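Local coordinates for protein PrgX (Enterococcus faecalis, PDB 2AWI) that acts as the receptor for the peptide sex pheromone cCF10, regulating conjugation in Enterococcus faecalis, probably as a DNA-binding repressor, at residues N158-N161 against E167-S170; L239-Q244 against Y254-N259; Y243-D248 against E287-P292; D271-L276 against T296-N301. The protein carries 1 engineered substitution. One frame throughout, in Å; residues are numbered along the deposited sequence.

In the fold
The four contacts lie in the helical C-terminal part of the chain, which is probably TPR-like. Interaction 1 comes first in sequence, between helices 150-159 and 165-172, and stands apart: its centre is about 25 Å from that of interaction 2, without touching. Interactions 2 and 3 both use helix 230-248 and share Tyr243 and Gln244; their centres lie about 8 Å apart, joined where Tyr254 packs on Phe245, Pro291 and Pro292. Interaction 4 ties helix 270-286 to the last modelled helix, 293-300; its segments alternate with those of interaction 3, which it meets through Pro291 and Thr296. Interactions 2 and 3 also touch other subunits, so the packing here continues into the assembly.

Interaction 1: residues N158-N161 against E167-S170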
loop_
_atom_site.group_PDB
_atom_site.type_symbol
_atom_site.label_atom_id
_atom_site.label_comp_id
_atom_site.label_asym_id
_atom_site.label_seq_id
_atom_site.Cartn_x
_atom_site.Cartn_y
_atom_site.Cartn_z
ATOM N N ASN A 158 25.883 14.519 -24.133
ATOM C CA ASN A 158 27.262 14.207 -23.776
ATOM C C ASN A 158 27.872 15.362 -22.970
ATOM O O ASN A 158 28.678 15.135 -22.067
ATOM C CB ASN A 158 28.092 13.972 -25.045
ATOM C CG ASN A 158 27.658 12.732 -25.819
ATOM O OD1 ASN A 158 27.952 12.598 -27.009
ATOM N ND2 ASN A 158 26.978 11.815 -25.145
ATOM N N LEU A 159 27.481 16.592 -23.298
ATOM C CA LEU A 159 27.985 17.777 -22.606
ATOM C C LEU A 159 27.468 17.871 -21.175
ATOM O O LEU A 159 28.208 18.266 -20.271
ATOM C CB LEU A 159 27.599 19.049 -23.369
ATOM C CG LEU A 159 28.249 19.252 -24.739
ATOM C CD1 LEU A 159 27.588 20.421 -25.445
ATOM C CD2 LEU A 159 29.748 19.490 -24.569
ATOM N N LEU A 160 26.199 17.524 -20.970
ATOM C CA LEU A 160 25.617 17.572 -19.633
ATOM C C LEU A 160 26.355 16.601 -18.725
ATOM O O LEU A 160 26.204 16.639 -17.506
ATOM C CB LEU A 160 24.134 17.191 -19.672
ATOM C CG LEU A 160 23.115 18.228 -20.160
ATOM C CD1 LEU A 160 21.725 17.608 -20.246
ATOM C CD2 LEU A 160 23.094 19.408 -19.201
ATOM N N ASN A 161 27.167 15.743 -19.333
ATOM C CA ASN A 161 27.912 14.727 -18.606
ATOM C C ASN A 161 29.326 15.145 -18.197
ATOM O O ASN A 161 29.904 14.569 -17.277
ATOM C CB ASN A 161 27.985 13.460 -19.457
ATOM C CG ASN A 161 28.258 12.221 -18.636
ATOM O OD1 ASN A 161 27.405 11.775 -17.867
ATOM N ND2 ASN A 161 29.453 11.660 -18.786
ATOM N N GLU A 167 26.881 25.888 -18.545
ATOM C CA GLU A 167 27.631 26.036 -19.790
ATOM C C GLU A 167 26.988 25.263 -20.939
ATOM O O GLU A 167 27.388 25.406 -22.096
ATOM C CB GLU A 167 29.066 25.536 -19.618
ATOM C CG GLU A 167 29.889 26.299 -18.608
ATOM C CD GLU A 167 31.321 25.807 -18.559
ATOM O OE1 GLU A 167 31.981 25.800 -19.624
ATOM O OE2 GLU A 167 31.786 25.429 -17.459
ATOM N N VAL A 168 25.993 24.444 -20.618
ATOM C CA VAL A 168 25.329 23.643 -21.627
ATOM C C VAL A 168 23.904 24.111 -21.881
ATOM O O VAL A 168 23.468 24.189 -23.027
ATOM C CB VAL A 168 25.299 22.155 -21.212
ATOM C CG1 VAL A 168 24.623 21.321 -22.286
ATOM C CG2 VAL A 168 26.710 21.661 -20.965
ATOM N N SER A 169 23.190 24.438 -20.810
ATOM C CA SER A 169 21.801 24.874 -20.925
ATOM C C SER A 169 21.528 25.829 -22.087
ATOM O O SER A 169 20.615 25.607 -22.881
ATOM C CB SER A 169 21.343 25.529 -19.620
ATOM O OG SER A 169 22.086 26.705 -19.354
ATOM N N SER A 170 22.316 26.890 -22.190
ATOM C CA SER A 170 22.114 27.871 -23.251
ATOM C C SER A 170 22.234 27.254 -24.642
ATOM O O SER A 170 21.700 27.789 -25.611
ATOM C CB SER A 170 23.104 29.030 -23.094
ATOM O OG SER A 170 24.443 28.573 -23.123
#
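Val168 pushes its two methyl groups against Leu159 and Leu160, near the end of helix 150-159. CG2 of Val168 sits 3.7 Å from CB of Leu159, with the backbone O of the same leucine also close by. The other methyl, CG1, does double duty. It lies 3.9 Å from CB of Leu159 and equally near CD2 of Leu160, so it fills the angle between two consecutive leucines. The first torsion turns the valine's fork toward the leucines: CG1 is anti to the backbone N (chi1 -179°) and CG2 beside it.

The two leucines take part differently. Leu159 starts out toward Val168 and touches it with CB, close to the backbone, while its side chain also reaches Leu114 of helix 107-122. Leu160 sets off to one side and comes back through its outer atoms, CG and CD2, to lie obliquely across the valine. The backbones come close, the CA atoms of Leu160 and Val168 lying 6.4 Å apart. Leu160 continues the packing onto Tyr165 and Ile172 of helix 165-172 and onto Ala197 and Ile200 of helix 184-203.

This is the turn end of a helical hairpin, helices 150-159 and 165-172, in the receptor's C-terminal helical region, packed against helix 184-203. All three touching residues are buried, and no hydrogen bond crosses between the segments. The join therefore rests on dispersion and on keeping apolar surface from water, with nothing directional in its chemistry.

Interaction 2: residues L239-Q244 against Y254-N259; sequences LKQIYQ and YLNAVN
Gln241 and Asn256 make the polar link across these two helices: ND2 of Asn256 donates to OE1 of Gln241 over 2.7 Å, with an N-H...O angle of 156°. The oxygen lies nearly in the amide plane of the asparagine. The two amide planes are 71° apart, and the donor comes to the glutamine oxygen from above its carbonyl plane rather than along a lone pair. Nearer the backbones the stems pack as well, CG of Gln241 lying 3.6 Å from CB of Asn256. Ala257 takes the apolar half. Its CB is 3.6 Å from CD1 of Ile242 and 3.9 Å from CB of Gln241.

A bend in the glutamine, chi2 -57°, turns its amide toward Asn256. Its NE2 makes a weak hydrogen bond to OD1 of Asn237, one turn earlier on the same helix, which may help to fix the rotation of the amide. The small side chain of Ala257 lets the backbones close in: its CA is 5.6 Å from that of Gln241, and the helix axes approach to 8.2 Å.

Helices 230-248 and 251-266 thus form a close antiparallel hairpin, as in TPR-like folds. Ile242 carries the packing on to Ile202 of helix 184-203 and to Leu280 and Ile283 of helix 270-286, while Asn256 also packs on Ile266 of the second subunit.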
loop_
_atom_site.group_PDB
_atom_site.type_symbol
_atom_site.label_atom_id
_atom_site.label_comp_id
_atom_site.label_asym_id
_atom_site.label_seq_id
_atom_site.Cartn_x
_atom_site.Cartn_y
_atom_site.Cartn_z
ATOM N N LEU A 239 10.061 12.443 -11.977
ATOM C CA LEU A 239 10.753 13.694 -11.715
ATOM C C LEU A 239 9.711 14.800 -11.596
ATOM O O LEU A 239 9.902 15.773 -10.874
ATOM C CB LEU A 239 11.748 13.990 -12.843
ATOM C CG LEU A 239 12.975 13.070 -12.823
ATOM C CD1 LEU A 239 13.724 13.128 -14.157
ATOM C CD2 LEU A 239 13.880 13.479 -11.669
ATOM N N LYS A 240 8.602 14.625 -12.301
ATOM C CA LYS A 240 7.506 15.581 -12.266
ATOM C C LYS A 240 6.855 15.499 -10.887
ATOM O O LYS A 240 6.508 16.519 -10.293
ATOM C CB LYS A 240 6.486 15.246 -13.355
ATOM C CG LYS A 240 5.270 16.153 -13.396
ATOM C CD LYS A 240 4.277 15.661 -14.441
ATOM C CE LYS A 240 2.970 16.432 -14.393
ATOM N NZ LYS A 240 1.980 15.893 -15.373
ATOM N N GLN A 241 6.694 14.280 -10.377
ATOM C CA GLN A 241 6.100 14.087 -9.060
ATOM C C GLN A 241 7.000 14.753 -8.018
ATOM O O GLN A 241 6.518 15.334 -7.050
ATOM C CB GLN A 241 5.950 12.593 -8.746
ATOM C CG GLN A 241 4.958 11.845 -9.636
ATOM C CD GLN A 241 3.566 12.449 -9.609
ATOM O OE1 GLN A 241 2.985 12.656 -8.545
ATOM N NE2 GLN A 241 3.022 12.731 -10.787
ATOM N N ILE A 242 8.310 14.663 -8.222
ATOM C CA ILE A 242 9.258 15.281 -7.304
ATOM C C ILE A 242 9.157 16.802 -7.436
ATOM O O ILE A 242 9.231 17.524 -6.448
ATOM C CB ILE A 242 10.695 14.831 -7.609
ATOM C CG1 ILE A 242 10.814 13.321 -7.395
ATOM C CG2 ILE A 242 11.688 15.593 -6.739
ATOM C CD1 ILE A 242 10.485 12.868 -5.980
ATOM N N TYR A 243 8.986 17.277 -8.667
ATOM C CA TYR A 243 8.850 18.705 -8.936
ATOM C C TYR A 243 7.658 19.260 -8.157
ATOM O O TYR A 243 7.754 20.319 -7.539
ATOM C CB TYR A 243 8.628 18.944 -10.431
ATOM C CG TYR A 243 8.263 20.375 -10.784
ATOM C CD1 TYR A 243 9.242 21.363 -10.876
ATOM C CD2 TYR A 243 6.936 20.744 -11.014
ATOM C CE1 TYR A 243 8.912 22.684 -11.187
ATOM C CE2 TYR A 243 6.596 22.067 -11.325
ATOM C CZ TYR A 243 7.591 23.029 -11.408
ATOM O OH TYR A 243 7.276 24.340 -11.699
ATOM N N GLN A 244 6.539 18.538 -8.201
ATOM C CA GLN A 244 5.316 18.943 -7.514
ATOM C C GLN A 244 5.487 18.955 -5.999
ATOM O O GLN A 244 4.888 19.774 -5.308
ATOM C CB GLN A 244 4.165 18.005 -7.889
ATOM C CG GLN A 244 3.845 17.976 -9.376
ATOM C CD GLN A 244 2.776 16.951 -9.735
ATOM O OE1 GLN A 244 2.417 16.795 -10.904
ATOM N NE2 GLN A 244 2.264 16.246 -8.730
ATOM N N TYR A 254 4.651 12.676 -3.345
ATOM C CA TYR A 254 5.790 11.954 -2.807
ATOM C C TYR A 254 5.534 10.462 -2.921
ATOM O O TYR A 254 6.439 9.691 -3.228
ATOM C CB TYR A 254 6.029 12.332 -1.346
ATOM C CG TYR A 254 7.352 11.838 -0.810
ATOM C CD1 TYR A 254 7.519 10.509 -0.414
ATOM C CD2 TYR A 254 8.453 12.692 -0.744
ATOM C CE1 TYR A 254 8.757 10.045 0.034
ATOM C CE2 TYR A 254 9.692 12.241 -0.300
ATOM C CZ TYR A 254 9.836 10.919 0.084
ATOM O OH TYR A 254 11.066 10.480 0.494
ATOM N N LEU A 255 4.293 10.065 -2.671
ATOM C CA LEU A 255 3.904 8.669 -2.761
ATOM C C LEU A 255 3.961 8.204 -4.219
ATOM O O LEU A 255 4.470 7.120 -4.505
ATOM C CB LEU A 255 2.493 8.479 -2.204
ATOM C CG LEU A 255 2.309 8.942 -0.755
ATOM C CD1 LEU A 255 0.885 8.642 -0.300
ATOM C CD2 LEU A 255 3.323 8.238 0.146
ATOM N N ASN A 256 3.445 9.023 -5.136
ATOM C CA ASN A 256 3.467 8.674 -6.552
ATOM C C ASN A 256 4.906 8.379 -6.979
ATOM O O ASN A 256 5.177 7.375 -7.639
ATOM C CB ASN A 256 2.902 9.813 -7.411
ATOM C CG ASN A 256 1.392 9.989 -7.254
ATOM O OD1 ASN A 256 0.675 9.052 -6.913
ATOM N ND2 ASN A 256 0.905 11.193 -7.531
ATOM N N ALA A 257 5.826 9.256 -6.586
ATOM C CA ALA A 257 7.233 9.090 -6.924
ATOM C C ALA A 257 7.769 7.781 -6.366
ATOM O O ALA A 257 8.438 7.034 -7.078
ATOM C CB ALA A 257 8.050 10.262 -6.390
ATOM N N VAL A 258 7.483 7.505 -5.096
ATOM C CA VAL A 258 7.953 6.271 -4.469
ATOM C C VAL A 258 7.339 5.068 -5.187
ATOM O O VAL A 258 7.997 4.049 -5.411
ATOM C CB VAL A 258 7.563 6.206 -2.961
ATOM C CG1 VAL A 258 8.114 4.925 -2.328
ATOM C CG2 VAL A 258 8.107 7.427 -2.218
ATOM N N ASN A 259 6.075 5.203 -5.562
ATOM C CA ASN A 259 5.370 4.137 -6.245
ATOM C C ASN A 259 5.981 3.861 -7.622
ATOM O O ASN A 259 6.014 2.715 -8.089
ATOM C CB ASN A 259 3.896 4.505 -6.368
ATOM C CG ASN A 259 3.080 3.403 -6.979
ATOM O OD1 ASN A 259 3.315 2.222 -6.721
ATOM N ND2 ASN A 259 2.101 3.778 -7.791
#

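Interaction 3: residues Y243-D248 against E287-P292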
loop_
_atom_site.group_PDB
_atom_site.type_symbol
_atom_site.label_atom_id
_atom_site.label_comp_id
_atom_site.label_asym_id
_atom_site.label_seq_id
_atom_site.Cartn_x
_atom_site.Cartn_y
_atom_site.Cartn_z
ATOM N N TYR A 243 8.986 17.277 -8.667
ATOM C CA TYR A 243 8.850 18.705 -8.936
ATOM C C TYR A 243 7.658 19.260 -8.157
ATOM O O TYR A 243 7.754 20.319 -7.539
ATOM C CB TYR A 243 8.628 18.944 -10.431
ATOM C CG TYR A 243 8.263 20.375 -10.784
ATOM C CD1 TYR A 243 9.242 21.363 -10.876
ATOM C CD2 TYR A 243 6.936 20.744 -11.014
ATOM C CE1 TYR A 243 8.912 22.684 -11.187
ATOM C CE2 TYR A 243 6.596 22.067 -11.325
ATOM C CZ TYR A 243 7.591 23.029 -11.408
ATOM O OH TYR A 243 7.276 24.340 -11.699
ATOM N N GLN A 244 6.539 18.538 -8.201
ATOM C CA GLN A 244 5.316 18.943 -7.514
ATOM C C GLN A 244 5.487 18.955 -5.999
ATOM O O GLN A 244 4.888 19.774 -5.308
ATOM C CB GLN A 244 4.165 18.005 -7.889
ATOM C CG GLN A 244 3.845 17.976 -9.376
ATOM C CD GLN A 244 2.776 16.951 -9.735
ATOM O OE1 GLN A 244 2.417 16.795 -10.904
ATOM N NE2 GLN A 244 2.264 16.246 -8.730
ATOM N N PHE A 245 6.299 18.038 -5.485
ATOM C CA PHE A 245 6.542 17.962 -4.055
ATOM C C PHE A 245 7.403 19.153 -3.646
ATOM O O PHE A 245 7.126 19.834 -2.650
ATOM C CB PHE A 245 7.270 16.661 -3.708
ATOM C CG PHE A 245 7.530 16.480 -2.236
ATOM C CD1 PHE A 245 6.478 16.268 -1.346
ATOM C CD2 PHE A 245 8.828 16.524 -1.739
ATOM C CE1 PHE A 245 6.715 16.101 0.019
ATOM C CE2 PHE A 245 9.080 16.359 -0.378
ATOM C CZ PHE A 245 8.020 16.146 0.506
ATOM N N LEU A 246 8.450 19.401 -4.424
ATOM C CA LEU A 246 9.359 20.498 -4.145
ATOM C C LEU A 246 8.653 21.851 -4.186
ATOM O O LEU A 246 9.042 22.774 -3.477
ATOM C CB LEU A 246 10.515 20.493 -5.150
ATOM C CG LEU A 246 11.444 19.280 -5.157
ATOM C CD1 LEU A 246 12.590 19.548 -6.119
ATOM C CD2 LEU A 246 11.975 19.013 -3.751
ATOM N N THR A 247 7.617 21.958 -5.011
ATOM C CA THR A 247 6.874 23.207 -5.156
ATOM C C THR A 247 5.893 23.460 -4.018
ATOM O O THR A 247 5.840 24.561 -3.470
ATOM C CB THR A 247 6.094 23.236 -6.482
ATOM O OG1 THR A 247 7.015 23.158 -7.580
ATOM C CG2 THR A 247 5.275 24.522 -6.593
ATOM N N ASP A 248 5.113 22.440 -3.674
ATOM C CA ASP A 248 4.133 22.547 -2.602
ATOM C C ASP A 248 4.025 21.244 -1.819
ATOM O O ASP A 248 3.012 20.556 -1.901
ATOM C CB ASP A 248 2.763 22.923 -3.173
ATOM C CG ASP A 248 2.492 22.277 -4.520
ATOM O OD1 ASP A 248 3.170 22.647 -5.500
ATOM O OD2 ASP A 248 1.605 21.402 -4.604
ATOM N N GLU A 287 15.523 18.286 1.816
ATOM C CA GLU A 287 14.233 18.799 2.260
ATOM C C GLU A 287 13.964 18.406 3.712
ATOM O O GLU A 287 12.896 18.690 4.256
ATOM C CB GLU A 287 13.112 18.277 1.356
ATOM C CG GLU A 287 13.300 18.609 -0.116
ATOM C CD GLU A 287 13.314 20.101 -0.394
ATOM O OE1 GLU A 287 12.316 20.780 -0.078
ATOM O OE2 GLU A 287 14.324 20.594 -0.935
ATOM N N LYS A 288 14.946 17.758 4.332
ATOM C CA LYS A 288 14.842 17.319 5.722
ATOM C C LYS A 288 13.704 16.327 5.964
ATOM O O LYS A 288 13.098 16.307 7.037
ATOM C CB LYS A 288 14.686 18.532 6.648
ATOM C CG LYS A 288 15.776 19.575 6.471
ATOM C CD LYS A 288 17.156 18.970 6.687
ATOM C CE LYS A 288 18.258 19.954 6.322
ATOM N NZ LYS A 288 18.106 21.235 7.066
ATOM N N PHE A 289 13.424 15.508 4.952
ATOM C CA PHE A 289 12.392 14.481 5.031
ATOM C C PHE A 289 13.079 13.124 5.045
ATOM O O PHE A 289 14.041 12.903 4.310
ATOM C CB PHE A 289 11.464 14.539 3.815
ATOM C CG PHE A 289 10.171 15.263 4.059
ATOM C CD1 PHE A 289 10.099 16.649 3.951
ATOM C CD2 PHE A 289 9.016 14.551 4.380
ATOM C CE1 PHE A 289 8.890 17.319 4.154
ATOM C CE2 PHE A 289 7.805 15.206 4.585
ATOM C CZ PHE A 289 7.741 16.595 4.471
ATOM N N THR A 290 12.598 12.217 5.886
ATOM C CA THR A 290 13.168 10.874 5.942
ATOM C C THR A 290 12.351 10.024 4.965
ATOM O O THR A 290 11.148 9.831 5.152
ATOM C CB THR A 290 13.049 10.266 7.353
ATOM O OG1 THR A 290 13.558 11.194 8.319
ATOM C CG2 THR A 290 13.843 8.974 7.440
ATOM N N PRO A 291 12.994 9.507 3.905
ATOM C CA PRO A 291 12.279 8.687 2.923
ATOM C C PRO A 291 11.759 7.393 3.540
ATOM O O PRO A 291 12.248 6.958 4.582
ATOM C CB PRO A 291 13.333 8.452 1.847
ATOM C CG PRO A 291 14.593 8.362 2.649
ATOM C CD PRO A 291 14.445 9.499 3.641
ATOM N N PRO A 292 10.751 6.771 2.909
ATOM C CA PRO A 292 10.138 5.520 3.373
ATOM C C PRO A 292 11.125 4.396 3.689
ATOM O O PRO A 292 12.228 4.347 3.150
ATOM C CB PRO A 292 9.200 5.161 2.227
ATOM C CG PRO A 292 8.731 6.500 1.778
ATOM C CD PRO A 292 10.021 7.296 1.740
#
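Phe245 drives its ring edge at the face of Phe289 in a T-shaped pair, with CZ of Phe245 poised 3.8 Å above the centre of the Phe289 ring. The centroids are 5.3 Å apart and the planes meet at 78°. The ring of Phe245 gets there because CG is anti to the backbone N (chi1 -178°), which throws it off the helix toward the 287-292 loop. Tyr254 holds Phe245 in a second edge-to-face pair, and Phe289 of the third subunit packs on it too, so this side is buried at a subunit interface.

Between the two sides the chain leaves helix 270-286 through a Schellman motif, Lys288 taking positive phi; Phe289 follows directly, and Pro292 occupies the N-cap position of helix 293-300.

Where the first side is a buried ring pair, the other is a single methyl on a partly exposed glutamate. CD2 of Leu246 rests against the bent stem and carboxylate of Glu287, 3.8 Å from CD, the two side chains crossing at about a right angle. The carboxylate's polar partners are elsewhere: OE2 forms a salt bridge with Arg205 and OE1 one with Lys249, which probably hold the group beside the leucine methyl.

Interaction 4: residues D271-L276 against T296-N301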
loop_
_atom_site.group_PDB
_atom_site.type_symbol
_atom_site.label_atom_id
_atom_site.label_comp_id
_atom_site.label_asym_id
_atom_site.label_seq_id
_atom_site.Cartn_x
_atom_site.Cartn_y
_atom_site.Cartn_z
ATOM N N ASP A 271 19.179 -1.068 -12.532
ATOM C CA ASP A 271 20.040 0.110 -12.591
ATOM C C ASP A 271 19.236 1.402 -12.423
ATOM O O ASP A 271 19.654 2.322 -11.708
ATOM C CB ASP A 271 20.822 0.144 -13.905
ATOM C CG ASP A 271 21.803 -1.008 -14.027
ATOM O OD1 ASP A 271 22.445 -1.354 -13.011
ATOM O OD2 ASP A 271 21.947 -1.558 -15.140
ATOM N N ILE A 272 18.081 1.467 -13.077
ATOM C CA ILE A 272 17.228 2.633 -12.962
ATOM C C ILE A 272 16.633 2.709 -11.553
ATOM O O ILE A 272 16.560 3.780 -10.958
ATOM C CB ILE A 272 16.096 2.592 -13.998
ATOM C CG1 ILE A 272 16.655 2.942 -15.380
ATOM C CG2 ILE A 272 14.978 3.544 -13.588
ATOM C CD1 ILE A 272 15.627 2.837 -16.504
ATOM N N HIS A 273 16.212 1.564 -11.025
ATOM C CA HIS A 273 15.642 1.514 -9.684
ATOM C C HIS A 273 16.683 1.995 -8.693
ATOM O O HIS A 273 16.388 2.752 -7.774
ATOM C CB HIS A 273 15.228 0.082 -9.334
ATOM C CG HIS A 273 14.728 -0.078 -7.931
ATOM N ND1 HIS A 273 15.512 -0.578 -6.913
ATOM C CD2 HIS A 273 13.530 0.217 -7.372
ATOM C CE1 HIS A 273 14.818 -0.585 -5.788
ATOM N NE2 HIS A 273 13.611 -0.107 -6.040
ATOM N N ARG A 274 17.907 1.533 -8.904
ATOM C CA ARG A 274 19.046 1.874 -8.073
ATOM C C ARG A 274 19.268 3.389 -8.078
ATOM O O ARG A 274 19.292 4.024 -7.027
ATOM C CB ARG A 274 20.281 1.157 -8.621
ATOM C CG ARG A 274 21.529 1.200 -7.755
ATOM C CD ARG A 274 22.713 0.667 -8.559
ATOM N NE ARG A 274 23.870 0.311 -7.740
ATOM C CZ ARG A 274 24.526 1.152 -6.945
ATOM N NH1 ARG A 274 24.144 2.419 -6.845
ATOM N NH2 ARG A 274 25.577 0.724 -6.256
ATOM N N SER A 275 19.409 3.966 -9.269
ATOM C CA SER A 275 19.652 5.400 -9.396
ATOM C C SER A 275 18.524 6.273 -8.843
ATOM O O SER A 275 18.779 7.331 -8.271
ATOM C CB SER A 275 19.910 5.769 -10.858
ATOM O OG SER A 275 18.730 6.240 -11.477
ATOM N N LEU A 276 17.280 5.842 -9.009
ATOM C CA LEU A 276 16.160 6.619 -8.500
ATOM C C LEU A 276 16.099 6.592 -6.974
ATOM O O LEU A 276 15.708 7.576 -6.346
ATOM C CB LEU A 276 14.849 6.113 -9.100
ATOM C CG LEU A 276 14.384 6.843 -10.367
ATOM C CD1 LEU A 276 15.563 7.188 -11.262
ATOM C CD2 LEU A 276 13.375 5.968 -11.103
ATOM N N THR A 296 15.178 3.414 1.853
ATOM C CA THR A 296 16.387 3.414 2.672
ATOM C C THR A 296 17.045 2.045 2.833
ATOM O O THR A 296 18.240 1.960 3.114
ATOM C CB THR A 296 16.106 3.997 4.069
ATOM O OG1 THR A 296 14.973 3.337 4.647
ATOM C CG2 THR A 296 15.835 5.488 3.972
ATOM N N MET A 297 16.276 0.976 2.656
ATOM C CA MET A 297 16.834 -0.365 2.786
ATOM C C MET A 297 17.693 -0.664 1.561
ATOM O O MET A 297 18.768 -1.255 1.671
ATOM C CB MET A 297 15.715 -1.402 2.903
ATOM C CG MET A 297 16.157 -2.724 3.520
ATOM S SD MET A 297 16.755 -2.527 5.232
ATOM C CE MET A 297 18.497 -2.969 5.045
ATOM N N TYR A 298 17.208 -0.247 0.394
ATOM C CA TYR A 298 17.922 -0.448 -0.866
ATOM C C TYR A 298 19.188 0.402 -0.918
ATOM O O TYR A 298 20.289 -0.118 -1.091
ATOM C CB TYR A 298 17.018 -0.091 -2.049
ATOM C CG TYR A 298 15.855 -1.038 -2.231
ATOM C CD1 TYR A 298 14.546 -0.563 -2.297
ATOM C CD2 TYR A 298 16.065 -2.414 -2.333
ATOM C CE1 TYR A 298 13.470 -1.433 -2.459
ATOM C CE2 TYR A 298 14.997 -3.295 -2.496
ATOM C CZ TYR A 298 13.703 -2.798 -2.558
ATOM O OH TYR A 298 12.644 -3.668 -2.721
ATOM N N TYR A 299 19.022 1.712 -0.765
ATOM C CA TYR A 299 20.144 2.644 -0.794
ATOM C C TYR A 299 21.231 2.228 0.190
ATOM O O TYR A 299 22.393 2.064 -0.186
ATOM C CB TYR A 299 19.650 4.059 -0.469
ATOM C CG TYR A 299 20.739 5.110 -0.376
ATOM C CD1 TYR A 299 21.433 5.324 0.819
ATOM C CD2 TYR A 299 21.070 5.893 -1.482
ATOM C CE1 TYR A 299 22.430 6.296 0.907
ATOM C CE2 TYR A 299 22.064 6.866 -1.407
ATOM C CZ TYR A 299 22.739 7.064 -0.211
ATOM O OH TYR A 299 23.715 8.033 -0.141
ATOM N N GLU A 300 20.843 2.053 1.448
ATOM C CA GLU A 300 21.770 1.661 2.502
ATOM C C GLU A 300 22.665 0.509 2.043
ATOM O O GLU A 300 23.875 0.521 2.277
ATOM C CB GLU A 300 20.985 1.253 3.751
ATOM C CG GLU A 300 21.757 1.361 5.055
ATOM C CD GLU A 300 20.897 1.026 6.261
ATOM O OE1 GLU A 300 21.373 1.215 7.402
ATOM O OE2 GLU A 300 19.747 0.572 6.067
ATOM N N ASN A 301 22.065 -0.478 1.383
ATOM C CA ASN A 301 22.807 -1.633 0.883
ATOM C C ASN A 301 23.383 -1.368 -0.512
ATOM O O ASN A 301 23.199 -2.234 -1.396
ATOM C CB ASN A 301 21.894 -2.866 0.833
ATOM C CG ASN A 301 21.452 -3.329 2.215
ATOM O OD1 ASN A 301 22.275 -3.711 3.050
ATOM N ND2 ASN A 301 20.145 -3.299 2.461
#
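His273 meets Tyr298 in a T-shaped, edge-to-face pair that fastens the final modelled helix, 293-300, to helix 270-286 of the receptor's helical C-terminal region. Starting from the backbone, CB of His273 already points toward the other helix. CG then lies anti to the backbone N (chi1 176°), which carries the imidazole toward Tyr298, its plane at 84° to the phenol ring. The side chain also packs on Ile261 and Lys265 of helix 251-266.

The far edge of the imidazole does the touching. CE1 stands 3.5 Å above one face of the Tyr298 ring, displaced from the centre toward the rim. The nearest atom there is CD1 of Tyr298, 3.5 Å from CE1 of His273. CG of Tyr298 lies in the plane of the imidazole, off its edge. The centroids come to 4.7 Å, a close approach helped by the small five-membered ring.

Tyr298 leans on Lys265 and Val277 as well. Although the histidine is buried, the tyrosine is largely exposed, so this is a surface contact on one side. At the tip of the imidazole, NE2 of His273 lies 3.8 Å from CE1 of Tyr298.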